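Local atomic coordinates of glycosyl hydrolase 25 (Streptococcus pneumoniae, PDB entry 4FF5), a protein that probably cleaves the glycan strands of bacterial peptidoglycan, as family 25 lysozymes do, and takes part in host-cell invasion by the pneumococcus. Residues I54-G59 against I228-S233; G59-E64 against A238-D243; I66-L71 against I108-K113; N74-I79 against E257-L262. All coordinates share one frame; numbering follows the deposited sequence.

Contact 1: I54-G59 against I228-S233; sequences IIDLSG and IHQYTS
D56 and Q230 supply the polar half of this contact, I54 and I228 the apolar half. Strands 54-57 and 228-232 are not neighbours in the sheet, since strand 244-249 runs between them; their side chains meet inside the TIM-type barrel. The single direct hydrogen bond runs from Q230 NE2 to D56 OD1, 2.9 Å long and moderately bent at 154°. It leaves close to the amide plane of Q230 and reaches OD1 on its syn side, 35° out of the carboxylate plane. Q230 spans the distance because its chain is extended, with CG anti to the backbone N (chi1 -165°) and the link beyond it also straight. A water adds a second, looser path, accepting from Q230 NE2 at 2.9 Å and donating a weak bond to D56 OD2 at 3.3 Å.

The apolar part is a meeting of methyl groups: I54 CD1 lies 3.7 Å from I228 CD1. I54 CG2 is a little farther from the same methyl. W205 of strand 203-207 borders both halves, touching D56, I228 and Q230.

Both polar ends have further partners. D56 OD1 also accepts from N247 ND2, while Q230 OE1 is hydrogen-bonded to the hydroxyls of Y185 and Y209. The chemistry thus implies a buried carboxylate fixed in position by two amide donors, one of them itself held by a second shell of tyrosines.

Contact 2: G59-E64 against A238-D243; sequences GWQRPE and AGFDHD
Q61 meets the ring of F240, joining the loop that follows strand 54-57 to the loop that precedes strand 244-249. Traced outward, its CB comes 4.0 Å from F240 CZ. The next carbon is the main point of touch: Q61 CG stands 3.8 Å from both F240 CE2 and F240 CZ, coming obliquely at that side of the ring. A bend at the following bond (chi2 72°) then turns the chain, and the amide plane finishes nearly perpendicular to the ring, 88° from it.

The two amide ends part company. OE1 accepts from the backbone N of S58, a bond back into its own loop. NE2 faces the other segment, too far from D243 O for a direct bond, and a water fills the step: it accepts from Q61 NE2 at 3.0 Å and donates to D243 O at 2.8 Å. That water and D243 O both lie at the edge of the F240 ring, in its plane, whereas the backbone N of H242 sits over one face. F240 is backed by I66 and L71.

One side chain therefore does two jobs: its methylenes pack against an aromatic ring, while its amide ties two irregular loops together through a water and a backbone carbonyl.

Contact 3: I66-L71 against I108-K113; sequences INYDAL and ITELQK
The ring of Y68 is laid flat against helix 104-112, with E110 over its face and L111 at its edge. E110 CB stands 3.4 Å from the ring centroid and just 7° off the ring normal, a CH-pi contact of nearly ideal geometry. E110 CG extends the cover over the CD2-CE2 side of the ring, 3.7 Å from Y68 CE2. The glutamate chain bends at chi2 (-83°), and the carboxylate ends almost parallel to the ring, their planes 12° apart, with OE1 forming a salt bridge to R114. L111 approaches differently: its CD1 reaches Y68 CD1 at 3.6 Å, close to the ring plane, and the two side chains cross at about a right angle.

The opposite face of the tyrosine is covered from its own segment by I66 CG2, so the ring is sandwiched between aliphatic groups. Its far end is fixed as well, for Y68 OH is hydrogen-bonded to H107 ND1, one turn before L111 on the partner helix. Close by, N67 serves as N-cap of helix 68-73, its OD1 accepting from A70 N at 3.3 Å.

L111 also touches A78 and V118, on strands 77-84 and 118-123. The arrangement is that of adjacent helices in the outer layer of a TIM-type barrel, each following its strand and packing against its neighbour while also resting on the sheet.

Contact 4: N74-I79 against E257-L262; sequences NISGAI and ETFRKL
At the N-terminal end of the barrel, near the start of strand 77-84, the chain at S76 and G77 receives F259 from helix 255-263, the last helix of the protein. The phenyl ring arrives edge first. F259 CZ lies 3.1 Å from S76 O, and the oxygen sits in the plane of the ring, so that the electron-rich carbonyl meets the weakly positive C-H rim instead of the pi cloud. The neighbouring ring atom has three partners on the same serine: F259 CE1 is 3.6 Å from S76 O, while S76 CB and S76 OG each stand 3.7 Å away from it. G77 adds its backbone N, also near the ring plane and 4.4 Å from F259 CE1.

The reach of the phenylalanine follows from its first torsion, which sets CG anti to the backbone N (chi1 -173°) and directs the ring outward from the helix. Its position has other support within the fold, since it stacks with F263 one turn later and touches L50. On the strand side, S76 OG is hydrogen-bonded to K52 O, which ties the serine to the chain just ahead of strand 54-57. Elsewhere on the helix, L262 rests on W152 and S203, and K261 makes a salt bridge with D227.

A helix that follows the final strand and sends an aromatic side chain to the residues leading into another thus packs under the base of this TIM-type barrel, at the end where the parallel strands start and the antiparallel last strand finishes.

In the fold
Contacts 1, 3 and 4 are buried and contact 2 only partly, though contacts 2 and 3 have their centres farther out, about 16 and 17 Å from the centre of the chain. Contacts 1 and 4 share the barrel sheet, whose neighbouring strands 54-57 and 77-84 are paired through I55 and I79. Contacts 2 and 3 meet where G239 O accepts from N67 N. G59 links contact 1 to contact 2, while I55 of contact 1 packs on L71 of contact 3. The chemistry follows location: a direct hydrogen bond beside an aliphatic contact inside the barrel, a water-bridged join between the loops, CH-pi packing between outer helices, and an aromatic edge against backbone at the base.

Contact 1: I54-G59 against I228-S233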
loop_
_atom_site.group_PDB
_atom_site.type_symbol
_atom_site.label_atom_id
_atom_site.label_comp_id
_atom_site.label_asym_id
_atom_site.label_seq_id
_atom_site.Cartn_x
_atom_site.Cartn_y
_atom_site.Cartn_z
ATOM N N ILE A 54 10.762 2.847 0.009
ATOM C CA ILE A 54 9.360 3.021 -0.363
ATOM C C ILE A 54 8.555 3.248 0.922
ATOM O O ILE A 54 8.668 2.473 1.880
ATOM C CB ILE A 54 8.822 1.782 -1.115
ATOM C CG1 ILE A 54 9.561 1.611 -2.466
ATOM C CG2 ILE A 54 7.299 1.841 -1.272
ATOM C CD1 ILE A 54 9.569 0.167 -2.948
ATOM N N ILE A 55 7.754 4.313 0.944
ATOM C CA ILE A 55 6.909 4.588 2.096
ATOM C C ILE A 55 5.441 4.259 1.810
ATOM O O ILE A 55 5.019 4.122 0.651
ATOM C CB ILE A 55 7.038 6.060 2.585
ATOM C CG1 ILE A 55 6.447 7.027 1.539
ATOM C CG2 ILE A 55 8.497 6.369 2.933
ATOM C CD1 ILE A 55 6.431 8.489 1.982
ATOM N N ASP A 56 4.687 4.063 2.887
ATOM C CA ASP A 56 3.232 4.073 2.815
ATOM C C ASP A 56 2.705 5.090 3.829
ATOM O O ASP A 56 3.295 5.281 4.907
ATOM C CB ASP A 56 2.601 2.673 2.930
ATOM C CG ASP A 56 2.885 1.991 4.268
ATOM O OD1 ASP A 56 3.870 1.217 4.351
ATOM O OD2 ASP A 56 2.123 2.239 5.236
ATOM N N LEU A 57 1.623 5.759 3.435
ATOM C CA LEU A 57 1.075 6.905 4.134
ATOM C C LEU A 57 -0.427 6.787 4.132
ATOM O O LEU A 57 -1.011 6.164 3.229
ATOM C CB LEU A 57 1.397 8.196 3.373
ATOM C CG LEU A 57 2.807 8.698 3.266
ATOM C CD1 LEU A 57 2.825 9.761 2.180
ATOM C CD2 LEU A 57 3.233 9.297 4.601
ATOM N N SER A 58 -1.034 7.411 5.130
ATOM C CA SER A 58 -2.484 7.466 5.288
ATOM C C SER A 58 -2.852 8.857 5.842
ATOM O O SER A 58 -1.969 9.714 6.022
ATOM C CB SER A 58 -2.958 6.375 6.271
ATOM O OG SER A 58 -2.618 6.737 7.594
ATOM N N GLY A 59 -4.130 9.045 6.162
ATOM C CA GLY A 59 -4.615 10.263 6.803
ATOM C C GLY A 59 -4.016 10.542 8.174
ATOM O O GLY A 59 -4.104 11.668 8.657
ATOM N N ILE A 228 7.671 -7.228 -1.785
ATOM C CA ILE A 228 7.944 -6.016 -1.006
ATOM C C ILE A 228 7.667 -6.299 0.483
ATOM O O ILE A 228 6.765 -7.060 0.829
ATOM C CB ILE A 228 7.165 -4.797 -1.599
ATOM C CG1 ILE A 228 7.433 -3.498 -0.810
ATOM C CG2 ILE A 228 5.683 -5.119 -1.801
ATOM C CD1 ILE A 228 7.094 -2.222 -1.571
ATOM N N HIS A 229 8.498 -5.699 1.329
ATOM C CA HIS A 229 8.569 -5.975 2.757
ATOM C C HIS A 229 8.404 -4.699 3.542
ATOM O O HIS A 229 9.193 -3.748 3.415
ATOM C CB HIS A 229 9.902 -6.672 3.049
ATOM C CG HIS A 229 10.290 -6.731 4.510
ATOM N ND1 HIS A 229 11.581 -6.749 4.903
ATOM C CD2 HIS A 229 9.517 -6.803 5.681
ATOM C CE1 HIS A 229 11.640 -6.804 6.244
ATOM N NE2 HIS A 229 10.380 -6.847 6.722
ATOM N N GLN A 230 7.365 -4.655 4.362
ATOM C CA GLN A 230 7.181 -3.539 5.260
ATOM C C GLN A 230 8.003 -3.787 6.524
ATOM O O GLN A 230 7.635 -4.638 7.343
ATOM C CB GLN A 230 5.718 -3.397 5.626
ATOM C CG GLN A 230 5.416 -2.038 6.254
ATOM C CD GLN A 230 3.979 -1.953 6.692
ATOM O OE1 GLN A 230 3.551 -2.691 7.608
ATOM N NE2 GLN A 230 3.220 -1.025 6.084
ATOM N N TYR A 231 9.116 -3.070 6.692
ATOM C CA TYR A 231 10.071 -3.477 7.734
ATOM C C TYR A 231 9.991 -2.750 9.081
ATOM O O TYR A 231 10.574 -3.208 10.065
ATOM C CB TYR A 231 11.515 -3.516 7.202
ATOM C CG TYR A 231 12.172 -2.174 6.880
ATOM C CD1 TYR A 231 12.711 -1.372 7.883
ATOM C CD2 TYR A 231 12.297 -1.745 5.554
ATOM C CE1 TYR A 231 13.339 -0.160 7.589
ATOM C CE2 TYR A 231 12.929 -0.543 5.243
ATOM C CZ TYR A 231 13.455 0.233 6.251
ATOM O OH TYR A 231 14.081 1.420 5.920
ATOM N N THR A 232 9.285 -1.616 9.123
ATOM C CA THR A 232 9.099 -0.869 10.366
ATOM C C THR A 232 7.882 0.052 10.246
ATOM O O THR A 232 7.485 0.422 9.133
ATOM C CB THR A 232 10.371 -0.052 10.749
ATOM O OG1 THR A 232 10.213 0.504 12.048
ATOM C CG2 THR A 232 10.651 1.071 9.742
ATOM N N SER A 233 7.278 0.380 11.385
ATOM C CA SER A 233 6.267 1.440 11.453
ATOM C C SER A 233 6.846 2.712 12.079
ATOM O O SER A 233 6.120 3.682 12.313
ATOM C CB SER A 233 5.038 0.961 12.240
ATOM O OG SER A 233 5.307 0.820 13.631
HETATM O O HOH W 1 0.404 -0.478 5.984
#

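Contact 2: G59-E64 against A238-D243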
loop_
_atom_site.group_PDB
_atom_site.type_symbol
_atom_site.label_atom_id
_atom_site.label_comp_id
_atom_site.label_asym_id
_atom_site.label_seq_id
_atom_site.Cartn_x
_atom_site.Cartn_y
_atom_site.Cartn_z
ATOM N N GLY A 59 -4.130 9.045 6.162
ATOM C CA GLY A 59 -4.615 10.263 6.803
ATOM C C GLY A 59 -4.016 10.542 8.174
ATOM O O GLY A 59 -4.104 11.668 8.657
ATOM N N TRP A 60 -3.416 9.523 8.805
ATOM C CA TRP A 60 -2.633 9.702 10.051
ATOM C C TRP A 60 -1.353 10.487 9.893
ATOM O O TRP A 60 -0.776 10.960 10.881
ATOM C CB TRP A 60 -2.350 8.337 10.693
ATOM C CG TRP A 60 -3.625 7.663 11.141
ATOM C CD1 TRP A 60 -4.211 6.508 10.631
ATOM C CD2 TRP A 60 -4.527 8.111 12.205
ATOM N NE1 TRP A 60 -5.379 6.217 11.299
ATOM C CE2 TRP A 60 -5.620 7.141 12.256
ATOM C CE3 TRP A 60 -4.534 9.186 13.097
ATOM C CZ2 TRP A 60 -6.672 7.266 13.157
ATOM C CZ3 TRP A 60 -5.597 9.295 14.002
ATOM C CH2 TRP A 60 -6.638 8.355 14.030
ATOM N N GLN A 61 -0.875 10.607 8.657
ATOM C CA GLN A 61 0.227 11.496 8.326
ATOM C C GLN A 61 -0.326 12.759 7.659
ATOM O O GLN A 61 -0.689 12.732 6.490
ATOM C CB GLN A 61 1.223 10.787 7.404
ATOM C CG GLN A 61 2.002 9.673 8.079
ATOM C CD GLN A 61 1.162 8.438 8.359
ATOM O OE1 GLN A 61 0.471 7.933 7.481
ATOM N NE2 GLN A 61 1.210 7.955 9.597
ATOM N N ARG A 62 -0.403 13.858 8.413
ATOM C CA ARG A 62 -1.017 15.102 7.927
ATOM C C ARG A 62 -0.170 15.797 6.844
ATOM O O ARG A 62 1.008 16.125 7.080
ATOM C CB ARG A 62 -1.314 16.051 9.100
ATOM C CG ARG A 62 -2.048 15.358 10.245
ATOM C CD ARG A 62 -2.121 16.232 11.485
ATOM N NE ARG A 62 -3.272 17.127 11.443
ATOM N N PRO A 63 -0.759 16.006 5.642
ATOM C CA PRO A 63 -0.085 16.678 4.523
ATOM C C PRO A 63 0.562 18.015 4.906
ATOM O O PRO A 63 1.650 18.322 4.412
ATOM C CB PRO A 63 -1.223 16.886 3.524
ATOM C CG PRO A 63 -2.081 15.678 3.739
ATOM C CD PRO A 63 -2.087 15.501 5.236
ATOM N N GLU A 64 -0.081 18.774 5.798
ATOM C CA GLU A 64 0.453 20.070 6.227
ATOM C C GLU A 64 1.727 19.916 7.057
ATOM O O GLU A 64 2.469 20.884 7.262
ATOM C CB GLU A 64 -0.606 20.907 6.974
ATOM C CG GLU A 64 -0.872 20.513 8.422
ATOM C CD GLU A 64 -2.171 19.752 8.608
ATOM O OE1 GLU A 64 -2.504 19.445 9.775
ATOM N N ALA A 238 13.733 12.422 6.157
ATOM C CA ALA A 238 13.819 13.879 6.046
ATOM C C ALA A 238 12.647 14.450 5.241
ATOM O O ALA A 238 12.370 13.997 4.133
ATOM C CB ALA A 238 15.155 14.279 5.425
ATOM N N GLY A 239 11.977 15.459 5.799
ATOM C CA GLY A 239 10.795 16.044 5.172
ATOM C C GLY A 239 9.534 15.795 5.979
ATOM O O GLY A 239 8.473 16.341 5.661
ATOM N N PHE A 240 9.656 14.971 7.023
ATOM C CA PHE A 240 8.541 14.629 7.923
ATOM C C PHE A 240 9.092 14.259 9.294
ATOM O O PHE A 240 10.014 13.452 9.401
ATOM C CB PHE A 240 7.680 13.482 7.324
ATOM C CG PHE A 240 6.442 13.130 8.129
ATOM C CD1 PHE A 240 5.470 14.089 8.415
ATOM C CD2 PHE A 240 6.220 11.824 8.548
ATOM C CE1 PHE A 240 4.342 13.767 9.157
ATOM C CE2 PHE A 240 5.089 11.488 9.272
ATOM C CZ PHE A 240 4.140 12.463 9.578
ATOM N N ASP A 241 8.525 14.849 10.341
ATOM C CA ASP A 241 9.056 14.705 11.698
ATOM C C ASP A 241 8.617 13.438 12.443
ATOM O O ASP A 241 9.267 13.029 13.409
ATOM C CB ASP A 241 8.682 15.926 12.544
ATOM C CG ASP A 241 9.387 17.205 12.102
ATOM O OD1 ASP A 241 10.359 17.164 11.315
ATOM O OD2 ASP A 241 8.958 18.277 12.560
ATOM N N HIS A 242 7.516 12.823 12.013
ATOM C CA HIS A 242 6.914 11.730 12.774
ATOM C C HIS A 242 7.174 10.389 12.151
ATOM O O HIS A 242 7.771 10.309 11.076
ATOM C CB HIS A 242 5.420 11.973 12.943
ATOM C CG HIS A 242 5.092 13.401 13.293
ATOM N ND1 HIS A 242 5.486 13.964 14.452
ATOM C CD2 HIS A 242 4.435 14.397 12.569
ATOM C CE1 HIS A 242 5.089 15.253 14.483
ATOM N NE2 HIS A 242 4.441 15.518 13.329
ATOM N N ASP A 243 6.719 9.343 12.837
ATOM C CA ASP A 243 6.914 7.941 12.434
ATOM C C ASP A 243 6.350 7.624 11.055
ATOM O O ASP A 243 5.239 8.055 10.719
ATOM C CB ASP A 243 6.266 7.009 13.465
ATOM C CG ASP A 243 7.059 6.908 14.742
ATOM O OD1 ASP A 243 8.193 7.392 14.785
ATOM O OD2 ASP A 243 6.545 6.333 15.716
HETATM O O HOH W 2 2.963 9.378 11.574
#

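Contact 3: I66-L71 against I108-K113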
loop_
_atom_site.group_PDB
_atom_site.type_symbol
_atom_site.label_atom_id
_atom_site.label_comp_id
_atom_site.label_asym_id
_atom_site.label_seq_id
_atom_site.Cartn_x
_atom_site.Cartn_y
_atom_site.Cartn_z
ATOM N N ILE A 66 3.956 17.583 6.130
ATOM C CA ILE A 66 4.909 17.018 5.161
ATOM C C ILE A 66 5.499 18.060 4.207
ATOM O O ILE A 66 4.765 18.720 3.462
ATOM C CB ILE A 66 4.283 15.885 4.312
ATOM C CG1 ILE A 66 3.776 14.755 5.220
ATOM C CG2 ILE A 66 5.300 15.365 3.299
ATOM C CD1 ILE A 66 2.803 13.819 4.525
ATOM N N ASN A 67 6.832 18.177 4.231
ATOM C CA ASN A 67 7.555 18.926 3.227
ATOM C C ASN A 67 7.702 18.029 1.996
ATOM O O ASN A 67 8.654 17.255 1.895
ATOM C CB ASN A 67 8.917 19.408 3.781
ATOM C CG ASN A 67 9.696 20.238 2.785
ATOM O OD1 ASN A 67 9.337 20.312 1.614
ATOM N ND2 ASN A 67 10.800 20.842 3.239
ATOM N N TYR A 68 6.754 18.123 1.063
ATOM C CA TYR A 68 6.748 17.172 -0.065
ATOM C C TYR A 68 7.983 17.306 -0.953
ATOM O O TYR A 68 8.500 16.299 -1.433
ATOM C CB TYR A 68 5.477 17.247 -0.898
ATOM C CG TYR A 68 4.240 16.695 -0.211
ATOM C CD1 TYR A 68 3.972 15.312 -0.188
ATOM C CD2 TYR A 68 3.324 17.558 0.410
ATOM C CE1 TYR A 68 2.823 14.811 0.430
ATOM C CE2 TYR A 68 2.180 17.071 1.026
ATOM C CZ TYR A 68 1.936 15.694 1.044
ATOM O OH TYR A 68 0.790 15.243 1.664
ATOM N N ASP A 69 8.461 18.544 -1.145
ATOM C CA ASP A 69 9.737 18.779 -1.846
ATOM C C ASP A 69 10.860 17.928 -1.269
ATOM O O ASP A 69 11.560 17.234 -2.009
ATOM C CB ASP A 69 10.135 20.274 -1.800
ATOM C CG ASP A 69 9.237 21.149 -2.655
ATOM O OD1 ASP A 69 8.549 20.622 -3.550
ATOM O OD2 ASP A 69 9.225 22.386 -2.453
ATOM N N ALA A 70 11.031 17.973 0.049
ATOM C CA ALA A 70 12.089 17.209 0.708
ATOM C C ALA A 70 11.811 15.704 0.654
ATOM O O ALA A 70 12.703 14.890 0.361
ATOM C CB ALA A 70 12.266 17.670 2.151
ATOM N N LEU A 71 10.566 15.331 0.929
ATOM C CA LEU A 71 10.224 13.911 1.031
ATOM C C LEU A 71 10.419 13.176 -0.293
ATOM O O LEU A 71 10.959 12.065 -0.311
ATOM C CB LEU A 71 8.804 13.739 1.593
ATOM C CG LEU A 71 8.416 12.361 2.173
ATOM C CD1 LEU A 71 8.864 12.189 3.619
ATOM C CD2 LEU A 71 6.922 12.136 2.075
ATOM N N ILE A 108 -1.466 11.833 -2.867
ATOM C CA ILE A 108 -1.294 11.381 -4.242
ATOM C C ILE A 108 -0.859 12.528 -5.159
ATOM O O ILE A 108 0.153 12.415 -5.847
ATOM C CB ILE A 108 -2.553 10.695 -4.810
ATOM C CG1 ILE A 108 -2.857 9.410 -4.023
ATOM C CG2 ILE A 108 -2.363 10.359 -6.278
ATOM C CD1 ILE A 108 -4.206 8.774 -4.336
ATOM N N THR A 109 -1.629 13.608 -5.176
ATOM C CA THR A 109 -1.301 14.740 -6.074
ATOM C C THR A 109 0.059 15.374 -5.790
ATOM O O THR A 109 0.802 15.679 -6.737
ATOM C CB THR A 109 -2.380 15.842 -6.077
ATOM O OG1 THR A 109 -2.521 16.363 -4.762
ATOM C CG2 THR A 109 -3.692 15.287 -6.503
ATOM N N GLU A 110 0.385 15.596 -4.515
ATOM C CA GLU A 110 1.655 16.247 -4.180
ATOM C C GLU A 110 2.883 15.407 -4.573
ATOM O O GLU A 110 3.935 15.929 -4.960
ATOM C CB GLU A 110 1.710 16.655 -2.707
ATOM C CG GLU A 110 0.669 17.708 -2.297
ATOM C CD GLU A 110 1.052 19.158 -2.587
ATOM O OE1 GLU A 110 1.960 19.443 -3.391
ATOM O OE2 GLU A 110 0.414 20.040 -1.984
ATOM N N LEU A 111 2.737 14.093 -4.496
ATOM C CA LEU A 111 3.825 13.207 -4.829
ATOM C C LEU A 111 3.917 13.007 -6.331
ATOM O O LEU A 111 5.024 12.987 -6.903
ATOM C CB LEU A 111 3.620 11.866 -4.092
ATOM C CG LEU A 111 4.424 11.468 -2.840
ATOM C CD1 LEU A 111 5.261 12.531 -2.132
ATOM C CD2 LEU A 111 3.579 10.666 -1.849
ATOM N N GLN A 112 2.769 12.859 -6.985
ATOM C CA GLN A 112 2.766 12.664 -8.438
ATOM C C GLN A 112 3.337 13.880 -9.170
ATOM O O GLN A 112 4.046 13.729 -10.163
ATOM C CB GLN A 112 1.365 12.351 -8.952
ATOM C CG GLN A 112 0.957 10.924 -8.650
ATOM C CD GLN A 112 -0.348 10.528 -9.281
ATOM O OE1 GLN A 112 -1.226 11.363 -9.520
ATOM N NE2 GLN A 112 -0.491 9.246 -9.553
ATOM N N LYS A 113 3.033 15.073 -8.665
ATOM C CA LYS A 113 3.522 16.310 -9.288
ATOM C C LYS A 113 5.038 16.398 -9.170
ATOM O O LYS A 113 5.679 17.089 -9.949
ATOM C CB LYS A 113 2.850 17.540 -8.684
ATOM C CG LYS A 113 3.333 17.932 -7.296
#

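Contact 4: N74-I79 against E257-L262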
loop_
_atom_site.group_PDB
_atom_site.type_symbol
_atom_site.label_atom_id
_atom_site.label_comp_id
_atom_site.label_asym_id
_atom_site.label_seq_id
_atom_site.Cartn_x
_atom_site.Cartn_y
_atom_site.Cartn_z
ATOM N N ASN A 74 13.815 11.940 -1.141
ATOM C CA ASN A 74 14.293 10.945 -0.162
ATOM C C ASN A 74 13.574 9.576 -0.256
ATOM O O ASN A 74 13.823 8.675 0.555
ATOM C CB ASN A 74 14.203 11.509 1.270
ATOM C CG ASN A 74 15.224 12.614 1.544
ATOM O OD1 ASN A 74 16.383 12.494 1.184
ATOM N ND2 ASN A 74 14.793 13.685 2.210
ATOM N N ILE A 75 12.689 9.421 -1.241
ATOM C CA ILE A 75 11.980 8.151 -1.452
ATOM C C ILE A 75 11.993 7.699 -2.916
ATOM O O ILE A 75 12.217 8.506 -3.823
ATOM C CB ILE A 75 10.521 8.222 -0.915
ATOM C CG1 ILE A 75 9.675 9.231 -1.722
ATOM C CG2 ILE A 75 10.528 8.567 0.572
ATOM C CD1 ILE A 75 8.191 9.234 -1.390
ATOM N N SER A 76 11.736 6.412 -3.143
ATOM C CA SER A 76 11.647 5.881 -4.491
ATOM C C SER A 76 10.206 5.731 -4.967
ATOM O O SER A 76 9.931 5.788 -6.164
ATOM C CB SER A 76 12.405 4.547 -4.597
ATOM O OG SER A 76 11.949 3.626 -3.619
ATOM N N GLY A 77 9.291 5.527 -4.027
ATOM C CA GLY A 77 7.868 5.337 -4.343
ATOM C C GLY A 77 7.020 5.476 -3.087
ATOM O O GLY A 77 7.543 5.527 -1.955
ATOM N N ALA A 78 5.706 5.555 -3.275
ATOM C CA ALA A 78 4.799 5.740 -2.140
ATOM C C ALA A 78 3.527 4.933 -2.359
ATOM O O ALA A 78 3.072 4.772 -3.492
ATOM C CB ALA A 78 4.461 7.208 -1.961
ATOM N N ILE A 79 2.962 4.422 -1.271
ATOM C CA ILE A 79 1.710 3.700 -1.330
ATOM C C ILE A 79 0.739 4.383 -0.377
ATOM O O ILE A 79 0.961 4.410 0.835
ATOM C CB ILE A 79 1.887 2.215 -0.951
ATOM C CG1 ILE A 79 2.995 1.566 -1.794
ATOM C CG2 ILE A 79 0.588 1.463 -1.169
ATOM C CD1 ILE A 79 3.129 0.065 -1.562
ATOM N N GLU A 257 13.726 -4.676 -11.715
ATOM C CA GLU A 257 12.545 -5.293 -12.368
ATOM C C GLU A 257 11.295 -5.265 -11.501
ATOM O O GLU A 257 10.192 -5.032 -11.997
ATOM C CB GLU A 257 12.817 -6.741 -12.790
ATOM C CG GLU A 257 13.578 -6.871 -14.106
ATOM C CD GLU A 257 13.965 -8.310 -14.409
ATOM O OE1 GLU A 257 13.499 -9.225 -13.677
ATOM O OE2 GLU A 257 14.725 -8.523 -15.382
ATOM N N THR A 258 11.478 -5.527 -10.211
ATOM C CA THR A 258 10.373 -5.557 -9.257
ATOM C C THR A 258 9.835 -4.161 -8.962
ATOM O O THR A 258 8.629 -3.967 -8.832
ATOM C CB THR A 258 10.768 -6.305 -7.968
ATOM O OG1 THR A 258 11.226 -7.624 -8.317
ATOM C CG2 THR A 258 9.561 -6.458 -7.027
ATOM N N PHE A 259 10.726 -3.186 -8.862
ATOM C CA PHE A 259 10.287 -1.809 -8.742
ATOM C C PHE A 259 9.452 -1.393 -9.963
ATOM O O PHE A 259 8.414 -0.750 -9.820
ATOM C CB PHE A 259 11.478 -0.848 -8.557
ATOM C CG PHE A 259 11.052 0.553 -8.264
ATOM C CD1 PHE A 259 10.845 0.969 -6.954
ATOM C CD2 PHE A 259 10.793 1.438 -9.297
ATOM C CE1 PHE A 259 10.399 2.257 -6.686
ATOM C CE2 PHE A 259 10.366 2.726 -9.043
ATOM C CZ PHE A 259 10.161 3.133 -7.734
ATOM N N ARG A 260 9.933 -1.726 -11.164
ATOM C CA ARG A 260 9.186 -1.449 -12.394
ATOM C C ARG A 260 7.791 -2.060 -12.312
ATOM O O ARG A 260 6.796 -1.390 -12.571
ATOM C CB ARG A 260 9.908 -1.995 -13.639
ATOM C CG ARG A 260 9.094 -1.785 -14.914
ATOM C CD ARG A 260 9.653 -2.558 -16.106
ATOM N N LYS A 261 7.732 -3.334 -11.947
ATOM C CA LYS A 261 6.471 -4.029 -11.779
ATOM C C LYS A 261 5.489 -3.259 -10.874
ATOM O O LYS A 261 4.310 -3.093 -11.206
ATOM C CB LYS A 261 6.738 -5.403 -11.182
ATOM C CG LYS A 261 5.475 -6.182 -10.916
ATOM C CD LYS A 261 5.789 -7.592 -10.471
ATOM C CE LYS A 261 4.595 -8.205 -9.783
ATOM N NZ LYS A 261 4.946 -9.538 -9.200
ATOM N N LEU A 262 5.989 -2.798 -9.733
ATOM C CA LEU A 262 5.117 -2.247 -8.682
ATOM C C LEU A 262 4.802 -0.775 -8.859
ATOM O O LEU A 262 3.755 -0.302 -8.391
ATOM C CB LEU A 262 5.724 -2.476 -7.292
ATOM C CG LEU A 262 5.970 -3.951 -6.894
ATOM C CD1 LEU A 262 6.374 -4.058 -5.430
ATOM C CD2 LEU A 262 4.755 -4.822 -7.148
#